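Local coordinates for sensory box/GGDEF domain protein (Colwellia psychrerythraea, PDB 3LYX), which probably serves in bacterial signalling, this fragment being the PAS sensory domain of a longer protein that also carries a GGDEF domain, at residues I30-G35 with Y42-A47. Sequence-based numbering, arbitrary orientation.
Sequences IDWNKG and YSKEQA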
loop_
_atom_site.group_PDB
_atom_site.type_symbol
_atom_site.label_atom_id
_atom_site.label_comp_id
_atom_site.label_asym_id
_atom_site.label_seq_id
_atom_site.Cartn_x
_atom_site.Cartn_y
_atom_site.Cartn_z
ATOM N N ILE B 30 2.098 -15.628 5.544
ATOM C CA ILE B 30 2.747 -15.272 6.788
ATOM C C ILE B 30 2.328 -13.882 7.265
ATOM O O ILE B 30 2.459 -13.567 8.442
ATOM C CB ILE B 30 4.284 -15.372 6.662
ATOM C CG1 ILE B 30 4.765 -14.612 5.422
ATOM C CG2 ILE B 30 4.704 -16.839 6.606
ATOM C CD1 ILE B 30 6.279 -14.598 5.274
ATOM N N ASP B 31 1.824 -13.058 6.348
ATOM C CA ASP B 31 1.328 -11.721 6.696
ATOM C C ASP B 31 0.193 -11.384 5.734
ATOM O O ASP B 31 0.182 -11.821 4.581
ATOM C CB ASP B 31 2.432 -10.656 6.670
ATOM C CG ASP B 31 2.286 -9.631 7.818
ATOM O OD1 ASP B 31 3.264 -8.926 8.130
ATOM O OD2 ASP B 31 1.193 -9.530 8.415
ATOM N N TRP B 32 -0.763 -10.608 6.227
ATOM C CA TRP B 32 -1.978 -10.278 5.492
ATOM C C TRP B 32 -2.460 -8.935 6.041
ATOM O O TRP B 32 -2.581 -8.787 7.255
ATOM C CB TRP B 32 -2.966 -11.419 5.807
ATOM C CG TRP B 32 -4.350 -11.384 5.243
ATOM C CD1 TRP B 32 -5.460 -10.846 5.826
ATOM C CD2 TRP B 32 -4.794 -12.010 4.037
ATOM N NE1 TRP B 32 -6.570 -11.105 5.063
ATOM C CE2 TRP B 32 -6.191 -11.817 3.956
ATOM C CE3 TRP B 32 -4.146 -12.717 3.014
ATOM C CZ2 TRP B 32 -6.953 -12.305 2.895
ATOM C CZ3 TRP B 32 -4.903 -13.203 1.957
ATOM C CH2 TRP B 32 -6.293 -12.995 1.906
ATOM N N ASN B 33 -2.720 -7.957 5.172
ATOM C CA ASN B 33 -3.181 -6.644 5.643
ATOM C C ASN B 33 -4.686 -6.497 5.450
ATOM O O ASN B 33 -5.334 -7.372 4.871
ATOM C CB ASN B 33 -2.442 -5.512 4.909
ATOM C CG ASN B 33 -2.816 -5.421 3.435
ATOM O OD1 ASN B 33 -3.301 -6.385 2.845
ATOM N ND2 ASN B 33 -2.576 -4.261 2.830
ATOM N N LYS B 34 -5.243 -5.389 5.934
ATOM C CA LYS B 34 -6.678 -5.138 5.830
ATOM C C LYS B 34 -7.137 -5.159 4.383
ATOM O O LYS B 34 -8.234 -5.638 4.072
ATOM C CB LYS B 34 -7.033 -3.789 6.457
ATOM C CG LYS B 34 -6.589 -3.625 7.913
ATOM C CD LYS B 34 -7.256 -4.638 8.842
ATOM C CE LYS B 34 -6.766 -4.465 10.278
ATOM N NZ LYS B 34 -7.419 -5.413 11.236
ATOM N N GLY B 35 -6.291 -4.627 3.501
ATOM C CA GLY B 35 -6.613 -4.602 2.087
ATOM C C GLY B 35 -6.948 -5.978 1.540
ATOM O O GLY B 35 -7.865 -6.123 0.735
ATOM N N TYR B 42 -11.218 -12.941 3.642
ATOM C CA TYR B 42 -10.681 -13.541 4.868
ATOM C C TYR B 42 -9.983 -12.519 5.760
ATOM O O TYR B 42 -9.356 -11.587 5.258
ATOM C CB TYR B 42 -9.654 -14.617 4.525
ATOM C CG TYR B 42 -10.134 -15.700 3.589
ATOM C CD1 TYR B 42 -10.771 -16.845 4.083
ATOM C CD2 TYR B 42 -9.905 -15.609 2.215
ATOM C CE1 TYR B 42 -11.157 -17.876 3.230
ATOM C CE2 TYR B 42 -10.287 -16.627 1.356
ATOM C CZ TYR B 42 -10.909 -17.761 1.872
ATOM O OH TYR B 42 -11.255 -18.787 1.032
ATOM N N SER B 43 -10.084 -12.708 7.077
ATOM C CA SER B 43 -9.435 -11.818 8.046
ATOM C C SER B 43 -8.046 -12.405 8.318
ATOM O O SER B 43 -7.768 -13.524 7.897
ATOM C CB SER B 43 -10.246 -11.759 9.351
ATOM O OG SER B 43 -10.309 -13.028 9.993
ATOM N N LYS B 44 -7.182 -11.670 9.015
ATOM C CA LYS B 44 -5.833 -12.160 9.307
ATOM C C LYS B 44 -5.844 -13.538 9.974
ATOM O O LYS B 44 -5.041 -14.410 9.631
ATOM C CB LYS B 44 -5.068 -11.177 10.206
ATOM C CG LYS B 44 -4.935 -9.765 9.658
ATOM C CD LYS B 44 -3.871 -8.973 10.424
ATOM C CE LYS B 44 -3.710 -7.540 9.891
ATOM N NZ LYS B 44 -4.898 -6.697 10.213
ATOM N N GLU B 45 -6.761 -13.730 10.923
ATOM C CA GLU B 45 -6.876 -15.003 11.635
ATOM C C GLU B 45 -7.193 -16.158 10.694
ATOM O O GLU B 45 -6.764 -17.283 10.921
ATOM C CB GLU B 45 -7.983 -14.938 12.693
ATOM C CG GLU B 45 -7.748 -13.967 13.834
ATOM C CD GLU B 45 -7.900 -12.527 13.405
ATOM O OE1 GLU B 45 -8.867 -12.230 12.672
ATOM O OE2 GLU B 45 -7.059 -11.696 13.807
ATOM N N GLN B 46 -7.951 -15.881 9.640
ATOM C CA GLN B 46 -8.329 -16.915 8.687
ATOM C C GLN B 46 -7.342 -17.115 7.544
ATOM O O GLN B 46 -7.393 -18.134 6.855
ATOM C CB GLN B 46 -9.690 -16.598 8.081
ATOM C CG GLN B 46 -10.818 -16.481 9.076
ATOM C CD GLN B 46 -12.093 -16.021 8.408
ATOM O OE1 GLN B 46 -12.099 -15.023 7.684
ATOM N NE2 GLN B 46 -13.183 -16.744 8.646
ATOM N N ALA B 47 -6.450 -16.151 7.343
ATOM C CA ALA B 47 -5.480 -16.231 6.250
ATOM C C ALA B 47 -4.073 -16.699 6.626
ATOM O O ALA B 47 -3.504 -17.567 5.960
ATOM C CB ALA B 47 -5.400 -14.880 5.543
#
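Trp32, at the end of edge strand 29-32, and Lys44, in the first turn of helix 44-47, bring the two backbones together, their CA atoms 5.7 Å apart. With CG anti to the backbone N (chi1 178°), the indole reaches across to helix 44-47 and the turn just before it. In that turn Trp32 NE1 donates to the carbonyl O of Tyr42 at 2.8 Å; the bond is bent, 139° at the hydrogen, and the donor sits above the carbonyl plane. The Ala47 methyl lies over one face of the Trp32 indole, its CB 3.5 Å from the centroid of the six-membered ring in a CH-pi contact, while Tyr40 meets the ring from helix 34-40. Trp32 CZ2 also packs against Tyr42 CB at 3.9 Å. Replacing Trp32 with an alanine would probably leave the Tyr42 carbonyl without this donor and open a gap beneath the Ala47 methyl. Lys44 runs its aliphatic chain past the Trp32 carbonyl, CE coming within 3.1 Å of that O; Asp14 offers Lys44 NZ a long, weak ion pair. Asn33 N-caps helix 34-40 through OD1, which accepts from Ser36 N and also Ile20 N. The arrangement belongs to the PAS fold, where short helices follow the second strand of the antiparallel sheet; here Trp32 joins the end of that strand to helix 44-47 through the Ala47 methyl and to the preceding turn through the Tyr42 carbonyl.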